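Local coordinates for protein possible hydrolase (Mycobacterium tuberculosis, PDB 6WYN) that hydrolyses carboxylic esters as a serine esterase of the alpha/beta hydrolase superfamily, preferring short, straight-chain alkyl esters such as butanoates, at residues 237-242 with 247-252; 91-96 with 309-314; 53-58 with 230-235; 133-138 with 165-170. One frame throughout, in Å; residues are numbered along the deposited sequence.

Contact 1 of 4, residues 237-242 with 247-252; sequences NSRRLD and VWRYDA
N237 meets three residues of 247-252. Its backbone O takes a nearly straight hydrogen bond from R249 N (2.8 Å, N-H...O 173°), the donor standing above the carbonyl plane. The same oxygen lies in the ring plane of W248, 3.4 Å from CE3. Its amide crosses the Y250 side chain at about a right angle and comes to the ring edge, ND2 to CE2 3.5 Å; bonds from ND2 to G92 and from OD1 to N94 fix the amide's rotation. S238 forms a non-hydrogen-bonded pair with W248, their side chains diverging, and its OG bonds to V234 O instead. R239 pairs with V247 in both directions: R239 N reaches V247 O at 2.9 Å and V247 N reaches R239 O at 3.0 Å, two bonds that identify an antiparallel hydrogen-bonded pair. R239 CB lies over one face of the R249 guanidinium, 3.7 Å from NH2. With chi1 at 68°, the R239 chain, extended from CG to NE, stands off the face it shares with V247, where a water bridges its NE to W248 O. The two like charges stay apart, R239 NE to R249 NH1 being 4.8 Å. L241 closes the row by placing CD1 3.6 Å from V247 CG2. The register is that of a short beta hairpin, strands 238-240 and 246-248, directly following helix 227-237.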
# COMPACT_ATOMS: atom_id res chain seq x y z
N ASN A 237 11.20 -5.58 2.58
CA ASN A 237 11.28 -4.75 1.36
C ASN A 237 12.60 -4.98 0.64
O ASN A 237 12.86 -4.28 -0.36
CB ASN A 237 11.08 -3.28 1.66
CG ASN A 237 10.28 -2.57 0.61
OD1 ASN A 237 9.61 -3.19 -0.24
ND2 ASN A 237 10.29 -1.24 0.68
N SER A 238 13.40 -5.90 1.13
CA SER A 238 14.77 -6.14 0.64
C SER A 238 15.05 -7.65 0.48
O SER A 238 14.30 -8.47 1.05
CB SER A 238 15.77 -5.45 1.54
OG SER A 238 16.02 -6.17 2.72
N ARG A 239 16.14 -8.01 -0.21
CA ARG A 239 16.65 -9.41 -0.25
C ARG A 239 18.17 -9.45 -0.44
O ARG A 239 18.71 -8.54 -1.12
CB ARG A 239 16.00 -10.18 -1.40
CG ARG A 239 16.42 -9.71 -2.78
CD ARG A 239 15.36 -10.10 -3.82
NE ARG A 239 15.77 -9.73 -5.16
CZ ARG A 239 16.72 -10.34 -5.88
NH1 ARG A 239 17.00 -9.91 -7.09
NH2 ARG A 239 17.39 -11.38 -5.39
N ARG A 240 18.80 -10.52 0.06
CA ARG A 240 20.26 -10.76 -0.06
C ARG A 240 20.57 -11.47 -1.39
O ARG A 240 19.93 -12.50 -1.65
CB ARG A 240 20.78 -11.59 1.11
CG ARG A 240 22.30 -11.50 1.26
CD ARG A 240 22.96 -12.67 1.96
NE ARG A 240 24.32 -12.26 2.28
CZ ARG A 240 24.81 -12.05 3.50
NH1 ARG A 240 24.07 -12.24 4.58
NH2 ARG A 240 26.07 -11.65 3.64
N LEU A 241 21.51 -10.95 -2.17
CA LEU A 241 22.07 -11.61 -3.39
C LEU A 241 23.09 -12.67 -2.95
O LEU A 241 23.67 -12.50 -1.86
CB LEU A 241 22.74 -10.57 -4.27
CG LEU A 241 21.83 -9.43 -4.73
CD1 LEU A 241 22.60 -8.48 -5.64
CD2 LEU A 241 20.60 -9.97 -5.42
N ASP A 242 23.32 -13.70 -3.77
CA ASP A 242 24.33 -14.76 -3.49
C ASP A 242 25.69 -14.09 -3.27
O ASP A 242 26.41 -14.53 -2.37
CB ASP A 242 24.39 -15.78 -4.63
CG ASP A 242 23.01 -16.30 -4.95
OD1 ASP A 242 22.42 -16.93 -4.07
OD2 ASP A 242 22.51 -15.99 -6.04
N VAL A 247 19.66 -5.83 -2.10
CA VAL A 247 18.89 -4.96 -3.04
C VAL A 247 17.45 -4.77 -2.53
O VAL A 247 16.97 -5.62 -1.71
CB VAL A 247 18.94 -5.60 -4.44
CG1 VAL A 247 18.06 -4.86 -5.44
CG2 VAL A 247 20.39 -5.70 -4.93
N TRP A 248 16.81 -3.68 -2.94
CA TRP A 248 15.35 -3.44 -2.74
C TRP A 248 14.55 -4.41 -3.61
O TRP A 248 14.94 -4.68 -4.77
CB TRP A 248 14.95 -1.99 -3.03
CG TRP A 248 15.58 -0.96 -2.13
CD1 TRP A 248 16.46 0.03 -2.50
CD2 TRP A 248 15.36 -0.77 -0.71
NE1 TRP A 248 16.78 0.81 -1.41
CE2 TRP A 248 16.14 0.33 -0.30
CE3 TRP A 248 14.57 -1.42 0.26
CZ2 TRP A 248 16.16 0.80 1.02
CZ3 TRP A 248 14.59 -0.96 1.56
CH2 TRP A 248 15.38 0.14 1.94
N ARG A 249 13.41 -4.85 -3.08
CA ARG A 249 12.45 -5.72 -3.81
C ARG A 249 11.71 -4.86 -4.83
O ARG A 249 11.21 -5.43 -5.85
CB ARG A 249 11.52 -6.44 -2.84
CG ARG A 249 12.11 -7.66 -2.16
CD ARG A 249 11.02 -8.53 -1.50
NE ARG A 249 11.65 -9.50 -0.66
CZ ARG A 249 12.14 -10.66 -1.07
NH1 ARG A 249 12.05 -11.01 -2.35
NH2 ARG A 249 12.74 -11.44 -0.20
N TYR A 250 11.58 -3.55 -4.62
CA TYR A 250 10.75 -2.74 -5.55
C TYR A 250 11.62 -2.17 -6.68
O TYR A 250 12.80 -1.93 -6.52
CB TYR A 250 10.04 -1.56 -4.88
CG TYR A 250 10.94 -0.61 -4.12
CD1 TYR A 250 11.56 0.47 -4.74
CD2 TYR A 250 11.19 -0.82 -2.78
CE1 TYR A 250 12.37 1.35 -4.02
CE2 TYR A 250 11.99 0.04 -2.04
CZ TYR A 250 12.56 1.14 -2.66
OH TYR A 250 13.36 1.93 -1.90
N ASP A 251 10.97 -1.95 -7.81
CA ASP A 251 11.56 -1.36 -9.03
C ASP A 251 11.45 0.14 -8.81
O ASP A 251 10.31 0.61 -8.44
CB ASP A 251 10.77 -1.80 -10.26
CG ASP A 251 11.40 -1.43 -11.62
OD1 ASP A 251 12.53 -0.99 -11.63
OD2 ASP A 251 10.70 -1.52 -12.61
N ALA A 252 12.57 0.85 -8.95
CA ALA A 252 12.50 2.31 -9.19
C ALA A 252 11.24 2.52 -10.04
O ALA A 252 10.99 1.68 -10.86
CB ALA A 252 13.77 2.81 -9.87
O HOH W 1 11.93 -10.24 2.51
O HOH W 2 14.76 -6.97 -6.23

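Contact 2 of 4, residues 91-96 with 309-314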
# COMPACT_ATOMS: atom_id res chain seq x y z
N GLY A 91 3.53 3.30 -3.27
CA GLY A 91 4.86 3.31 -3.93
C GLY A 91 5.98 2.96 -2.98
O GLY A 91 6.06 3.54 -1.85
N GLY A 92 6.90 2.11 -3.44
CA GLY A 92 8.10 1.74 -2.67
C GLY A 92 7.79 0.83 -1.50
O GLY A 92 8.68 0.67 -0.63
N GLN A 93 6.56 0.32 -1.38
CA GLN A 93 6.16 -0.58 -0.26
C GLN A 93 5.96 -2.02 -0.79
O GLN A 93 6.21 -2.26 -1.96
CB GLN A 93 4.90 -0.04 0.42
CG GLN A 93 5.10 1.34 1.05
CD GLN A 93 3.92 1.73 1.91
OE1 GLN A 93 2.76 1.35 1.65
NE2 GLN A 93 4.24 2.57 2.88
N ASN A 94 5.44 -2.91 0.05
CA ASN A 94 4.95 -4.23 -0.35
C ASN A 94 3.80 -4.59 0.58
O ASN A 94 3.51 -3.82 1.51
CB ASN A 94 6.06 -5.29 -0.37
CG ASN A 94 6.57 -5.58 1.01
OD1 ASN A 94 6.05 -6.48 1.69
ND2 ASN A 94 7.58 -4.81 1.43
N ALA A 95 3.18 -5.72 0.31
CA ALA A 95 2.03 -6.24 1.06
C ALA A 95 2.27 -6.27 2.58
O ALA A 95 1.29 -6.19 3.33
CB ALA A 95 1.68 -7.59 0.52
N HIS A 96 3.51 -6.52 3.01
CA HIS A 96 3.83 -6.69 4.45
C HIS A 96 3.60 -5.37 5.21
O HIS A 96 3.50 -5.43 6.45
CB HIS A 96 5.27 -7.16 4.67
CG HIS A 96 5.47 -8.62 4.49
ND1 HIS A 96 5.12 -9.52 5.46
CD2 HIS A 96 6.01 -9.34 3.47
CE1 HIS A 96 5.44 -10.74 5.07
NE2 HIS A 96 5.97 -10.66 3.85
N GLY A 309 2.62 10.41 9.93
CA GLY A 309 2.98 10.82 8.57
C GLY A 309 2.09 10.13 7.53
O GLY A 309 0.96 9.68 7.86
N HIS A 310 2.60 10.10 6.31
CA HIS A 310 1.93 9.64 5.07
C HIS A 310 1.56 8.16 5.21
O HIS A 310 0.45 7.81 4.84
CB HIS A 310 2.93 9.91 3.92
CG HIS A 310 2.40 9.56 2.57
ND1 HIS A 310 1.18 10.00 2.14
CD2 HIS A 310 2.97 8.93 1.52
CE1 HIS A 310 0.95 9.58 0.92
NE2 HIS A 310 2.04 8.92 0.51
N SER A 311 2.46 7.34 5.74
CA SER A 311 2.25 5.88 5.90
C SER A 311 1.58 5.61 7.25
O SER A 311 2.25 5.22 8.23
CB SER A 311 3.52 5.10 5.71
OG SER A 311 3.18 3.73 5.59
N VAL A 312 0.27 5.87 7.28
CA VAL A 312 -0.56 5.78 8.51
C VAL A 312 -0.47 4.34 9.04
O VAL A 312 -0.34 4.14 10.30
CB VAL A 312 -2.01 6.19 8.23
CG1 VAL A 312 -2.82 6.09 9.51
CG2 VAL A 312 -2.14 7.58 7.63
N GLN A 313 -0.48 3.34 8.14
CA GLN A 313 -0.39 1.93 8.56
C GLN A 313 0.95 1.63 9.23
O GLN A 313 1.00 0.62 10.00
CB GLN A 313 -0.64 0.99 7.38
CG GLN A 313 0.49 0.95 6.36
CD GLN A 313 0.33 1.96 5.26
OE1 GLN A 313 -0.43 2.94 5.39
NE2 GLN A 313 1.07 1.76 4.16
N SER A 314 2.00 2.40 8.96
CA SER A 314 3.31 2.23 9.62
C SER A 314 3.38 3.07 10.91
O SER A 314 3.94 2.60 11.90
CB SER A 314 4.45 2.60 8.71
OG SER A 314 4.20 2.10 7.39
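The carboxamides of Q93 and Q313 arrive from opposite directions with their planes 86° apart, so they meet almost perpendicularly rather than as a flat amide pair. S311 OG lies close to the plane of the Q93 amide and accepts a hydrogen bond from Q93 NE2, 3.1 Å long and bent to 141° at the hydrogen. Q93 OE1 and Q313 NE2 are also 3.1 Å apart, but the angle is too poor for a bond; OE1 accepts from G90 N, and Q313 NE2 is bonded to T97 OG1. The G90 N donor supports the orientation of the Q93 amide. S311 OG, held anti to the backbone N (chi1 -167°), faces the glutamine and also shares a hydrogen bond with S314 OG at 2.6 Å. One hydroxyl therefore joins the loop after strand 85-88 to the first turn of helix 312-315. H310 directly precedes S311 and bonds to D179 and S155, the geometry of a Ser-His-Asp catalytic triad, whereas G91, a substrate-selectivity site, lies two residues before Q93. Neutral amide-hydroxyl bonding, with no ionic pair between the segments, thus ties the two loops beside the catalytic histidine, consistent with a second-shell place.

Contact 3 of 4, residues 53-58 with 230-235; sequences AEQAGV and LRRGVF
Q55 and R232 reach toward each other from two helices of an alpha/beta hydrolase: 49-55, which precedes the first strand of the main sheet, and 227-237, which belongs to the helical insertion between strands 174-178 and 273-278, probably part of the cap domain. Q55 runs straight out, CG anti to the backbone N (chi1 -173°) and the chain extended beyond it. R232 also starts toward helix 49-55 with CG anti to its backbone N; the bends at chi2 and chi3 then present the guanidinium edge to Q55. The two chains meet at a slant, with amide and guanidinium planes 64° apart. Q55 OE1 sits at that edge, near the guanidinium plane, 3.1 Å from R232 NH2, and that nitrogen is also 3.6 Å from Q55 CD. Each polar end has a stronger partner besides: OE1 is hydrogen-bonded to T100 OG1, and R232 NH1 forms a salt bridge with E51 OE2. T100 lies on helix 99-105 and E51 one turn before Q55, so the arginine is probably held mainly by the salt bridge and the glutamine by the threonine hydroxyl. E54 is not the countercharge here, its OE2 lying 6.9 Å from R232 NH1. The chain leaves the helix through a Schellman motif: G57 takes positive phi, and V58 N bonds back to A53 O at 3.0 Å.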
# COMPACT_ATOMS: atom_id res chain seq x y z
N ALA A 53 1.86 -8.43 16.05
CA ALA A 53 0.80 -8.56 17.09
C ALA A 53 1.07 -7.59 18.27
O ALA A 53 0.16 -6.93 18.68
CB ALA A 53 0.68 -9.99 17.55
N GLU A 54 2.30 -7.50 18.77
CA GLU A 54 2.68 -6.57 19.88
C GLU A 54 2.43 -5.11 19.43
O GLU A 54 1.70 -4.39 20.11
CB GLU A 54 4.13 -6.91 20.23
CG GLU A 54 4.80 -6.03 21.28
CD GLU A 54 6.32 -6.22 21.41
OE1 GLU A 54 6.90 -5.77 22.44
OE2 GLU A 54 6.94 -6.80 20.46
N GLN A 55 2.91 -4.70 18.26
CA GLN A 55 2.64 -3.33 17.73
C GLN A 55 1.14 -3.08 17.65
O GLN A 55 0.72 -1.94 17.90
CB GLN A 55 3.37 -3.11 16.41
CG GLN A 55 3.28 -1.69 15.88
CD GLN A 55 4.02 -1.50 14.57
OE1 GLN A 55 3.89 -2.27 13.60
NE2 GLN A 55 4.76 -0.41 14.50
N ALA A 56 0.32 -4.09 17.34
CA ALA A 56 -1.13 -3.90 17.24
C ALA A 56 -1.76 -3.97 18.64
O ALA A 56 -2.99 -3.76 18.71
CB ALA A 56 -1.74 -4.93 16.32
N GLY A 57 -1.00 -4.38 19.66
CA GLY A 57 -1.54 -4.53 21.04
C GLY A 57 -2.56 -5.65 21.11
O GLY A 57 -3.60 -5.48 21.73
N VAL A 58 -2.32 -6.76 20.42
CA VAL A 58 -3.26 -7.92 20.48
C VAL A 58 -2.44 -9.12 20.92
O VAL A 58 -1.20 -9.12 20.69
CB VAL A 58 -3.99 -8.19 19.16
CG1 VAL A 58 -4.89 -7.03 18.75
CG2 VAL A 58 -3.02 -8.57 18.06
N LEU A 230 11.35 -0.20 11.91
CA LEU A 230 12.04 0.12 10.64
C LEU A 230 12.77 -1.11 10.08
O LEU A 230 12.71 -1.32 8.84
CB LEU A 230 13.02 1.28 10.85
CG LEU A 230 12.39 2.62 11.22
CD1 LEU A 230 13.48 3.70 11.37
CD2 LEU A 230 11.34 3.06 10.19
N ARG A 231 13.47 -1.85 10.94
CA ARG A 231 14.24 -3.07 10.58
C ARG A 231 13.28 -4.10 9.95
O ARG A 231 13.63 -4.74 8.95
CB ARG A 231 14.90 -3.60 11.86
CG ARG A 231 15.71 -4.88 11.69
CD ARG A 231 16.45 -5.35 12.95
NE ARG A 231 17.32 -4.30 13.51
CZ ARG A 231 18.60 -4.06 13.16
NH1 ARG A 231 19.22 -4.79 12.25
NH2 ARG A 231 19.26 -3.06 13.76
N ARG A 232 12.10 -4.28 10.55
CA ARG A 232 11.10 -5.25 10.04
C ARG A 232 10.68 -4.82 8.63
O ARG A 232 10.60 -5.69 7.74
CB ARG A 232 9.90 -5.27 10.99
CG ARG A 232 8.77 -6.21 10.60
CD ARG A 232 8.10 -6.76 11.84
NE ARG A 232 7.01 -5.95 12.37
CZ ARG A 232 7.12 -5.09 13.39
NH1 ARG A 232 8.28 -4.91 14.00
NH2 ARG A 232 6.06 -4.41 13.79
N GLY A 233 10.44 -3.52 8.45
CA GLY A 233 10.02 -2.99 7.14
C GLY A 233 11.08 -3.23 6.08
O GLY A 233 10.73 -3.69 4.94
N VAL A 234 12.34 -2.99 6.42
CA VAL A 234 13.48 -3.19 5.48
C VAL A 234 13.64 -4.70 5.17
O VAL A 234 13.80 -5.02 4.00
CB VAL A 234 14.78 -2.58 6.02
CG1 VAL A 234 15.98 -2.96 5.16
CG2 VAL A 234 14.68 -1.06 6.14
N PHE A 235 13.64 -5.57 6.17
CA PHE A 235 13.63 -7.04 5.96
C PHE A 235 12.65 -7.46 4.84
O PHE A 235 13.03 -8.11 3.86
CB PHE A 235 13.27 -7.69 7.28
CG PHE A 235 13.08 -9.17 7.18
CD1 PHE A 235 14.12 -9.97 6.74
CD2 PHE A 235 11.86 -9.74 7.49
CE1 PHE A 235 13.94 -11.35 6.64
CE2 PHE A 235 11.68 -11.11 7.39
CZ PHE A 235 12.72 -11.91 6.97

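Contact 4 of 4, residues 133-138 with 165-170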
# COMPACT_ATOMS: atom_id res chain seq x y z
N ASN A 133 -1.96 -0.84 -13.15
CA ASN A 133 -2.03 -1.68 -11.91
C ASN A 133 -3.39 -2.30 -11.83
O ASN A 133 -3.47 -3.53 -11.66
CB ASN A 133 -1.80 -0.92 -10.61
CG ASN A 133 -0.42 -0.41 -10.52
OD1 ASN A 133 0.45 -0.83 -11.28
ND2 ASN A 133 -0.20 0.53 -9.62
N SER A 134 -4.43 -1.49 -12.03
CA SER A 134 -5.83 -1.93 -12.00
C SER A 134 -6.11 -2.97 -13.10
O SER A 134 -6.84 -3.91 -12.85
CB SER A 134 -6.72 -0.73 -12.14
OG SER A 134 -8.07 -1.07 -11.85
N GLU A 135 -5.64 -2.77 -14.31
CA GLU A 135 -5.85 -3.73 -15.44
C GLU A 135 -5.24 -5.10 -15.08
O GLU A 135 -5.90 -6.08 -15.25
CB GLU A 135 -5.20 -3.20 -16.73
CG GLU A 135 -5.96 -2.05 -17.36
CD GLU A 135 -7.26 -2.39 -18.07
OE1 GLU A 135 -7.83 -1.49 -18.72
OE2 GLU A 135 -7.71 -3.57 -18.00
N THR A 136 -4.01 -5.15 -14.61
CA THR A 136 -3.36 -6.40 -14.15
C THR A 136 -4.18 -7.02 -12.99
O THR A 136 -4.49 -8.25 -13.02
CB THR A 136 -1.91 -6.09 -13.82
OG1 THR A 136 -1.28 -5.37 -14.89
CG2 THR A 136 -1.13 -7.34 -13.46
N LEU A 137 -4.62 -6.21 -12.01
CA LEU A 137 -5.15 -6.73 -10.72
C LEU A 137 -6.56 -7.24 -10.86
O LEU A 137 -6.85 -8.18 -10.17
CB LEU A 137 -5.07 -5.67 -9.62
CG LEU A 137 -3.69 -5.49 -8.98
CD1 LEU A 137 -3.58 -4.14 -8.28
CD2 LEU A 137 -3.45 -6.59 -7.99
N ALA A 138 -7.43 -6.64 -11.69
CA ALA A 138 -8.87 -6.94 -11.61
C ALA A 138 -9.15 -8.45 -11.75
O ALA A 138 -9.91 -9.04 -10.97
CB ALA A 138 -9.65 -6.13 -12.62
N ALA A 165 -12.53 0.33 -8.62
CA ALA A 165 -13.95 0.59 -8.28
C ALA A 165 -14.73 1.00 -9.54
O ALA A 165 -15.93 0.73 -9.62
CB ALA A 165 -14.05 1.66 -7.22
N ALA A 166 -14.05 1.72 -10.43
CA ALA A 166 -14.65 2.29 -11.66
C ALA A 166 -14.85 1.15 -12.66
O ALA A 166 -15.95 1.05 -13.19
CB ALA A 166 -13.75 3.36 -12.23
N MET A 167 -13.81 0.34 -12.88
CA MET A 167 -13.78 -0.65 -13.98
C MET A 167 -14.48 -1.92 -13.51
O MET A 167 -15.11 -2.56 -14.36
CB MET A 167 -12.35 -0.92 -14.50
CG MET A 167 -11.47 -1.74 -13.59
SD MET A 167 -9.79 -1.98 -14.27
CE MET A 167 -10.11 -3.42 -15.30
N ALA A 168 -14.45 -2.22 -12.22
CA ALA A 168 -15.05 -3.44 -11.63
C ALA A 168 -15.92 -3.08 -10.43
O ALA A 168 -15.62 -3.48 -9.30
CB ALA A 168 -13.96 -4.43 -11.26
N PRO A 169 -17.06 -2.39 -10.65
CA PRO A 169 -18.00 -2.09 -9.56
C PRO A 169 -18.42 -3.32 -8.73
O PRO A 169 -18.09 -3.35 -7.56
CB PRO A 169 -19.22 -1.50 -10.27
CG PRO A 169 -18.70 -1.04 -11.63
CD PRO A 169 -17.53 -1.93 -11.96
N ASP A 170 -19.11 -4.29 -9.34
CA ASP A 170 -19.68 -5.50 -8.69
C ASP A 170 -18.80 -5.91 -7.50
O ASP A 170 -19.37 -6.20 -6.45
CB ASP A 170 -19.83 -6.65 -9.70
CG ASP A 170 -18.58 -6.92 -10.52
OD1 ASP A 170 -18.22 -6.05 -11.34
OD2 ASP A 170 -17.97 -7.97 -10.31
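M167, in the last turn of helix 156-167, extends across to helix 130-144. These helices flank strand 150-154 in the chain, a helix-strand-helix unit of the alpha/beta hydrolase fold, and the second of them follows the nucleophile S155. M167 CB already points toward helix 130-144. CG is the first atom to make contact, 3.9 Å from S134 OG. SD comes further forward and stands 3.1 Å from the same OG, a close sulfur-hydroxyl approach judged on distance alone. SD also lies 3.8 Å from S134 O, an oxygen already engaged as acceptor for A138 N within its own helix. S134 turns its hydroxyl to the sulfur by holding OG anti to its backbone N (chi1 -168°). The turn about CG-SD (chi3 -86°) swings the methyl CE between two residues of helix 130-144. On the solvent side, E135, whose CB starts away from M167, folds back and brings OE2 to 3.6 Å from CE. More deeply buried, A138 offers its small methyl to the same carbon. Around this methionine the helices also touch through S134 on L164 and L137 on T160, and D170, poorly ordered, forms a salt bridge with R142 of helix 130-144. The apolar part of the contact comes down to one methyl-to-methyl distance, A138 CB to M167 CE, 3.8 Å.

Contact 2 lies deepest, its centre about 5 Å from that of the chain, whereas contacts 1, 3 and 4 lie about 16 to 17 Å out, all four being only partly buried. Contacts 1 and 3 share a continuous piece of chain, because helix 227-237 runs straight into strand 238-240. Contact 1 touches contact 2 through N237, and contacts 2 and 3 also touch, loosely, at S314 and Q55. Contact 4 stands apart, about 19 Å from contact 3 at the nearest atoms and on the opposite side of the centre. Chemistry follows place: backbone pairing in the hairpin, neutral amide and hydroxyl near the triad, a charged side chain between peripheral helices, and a methionine between helices of the main fold.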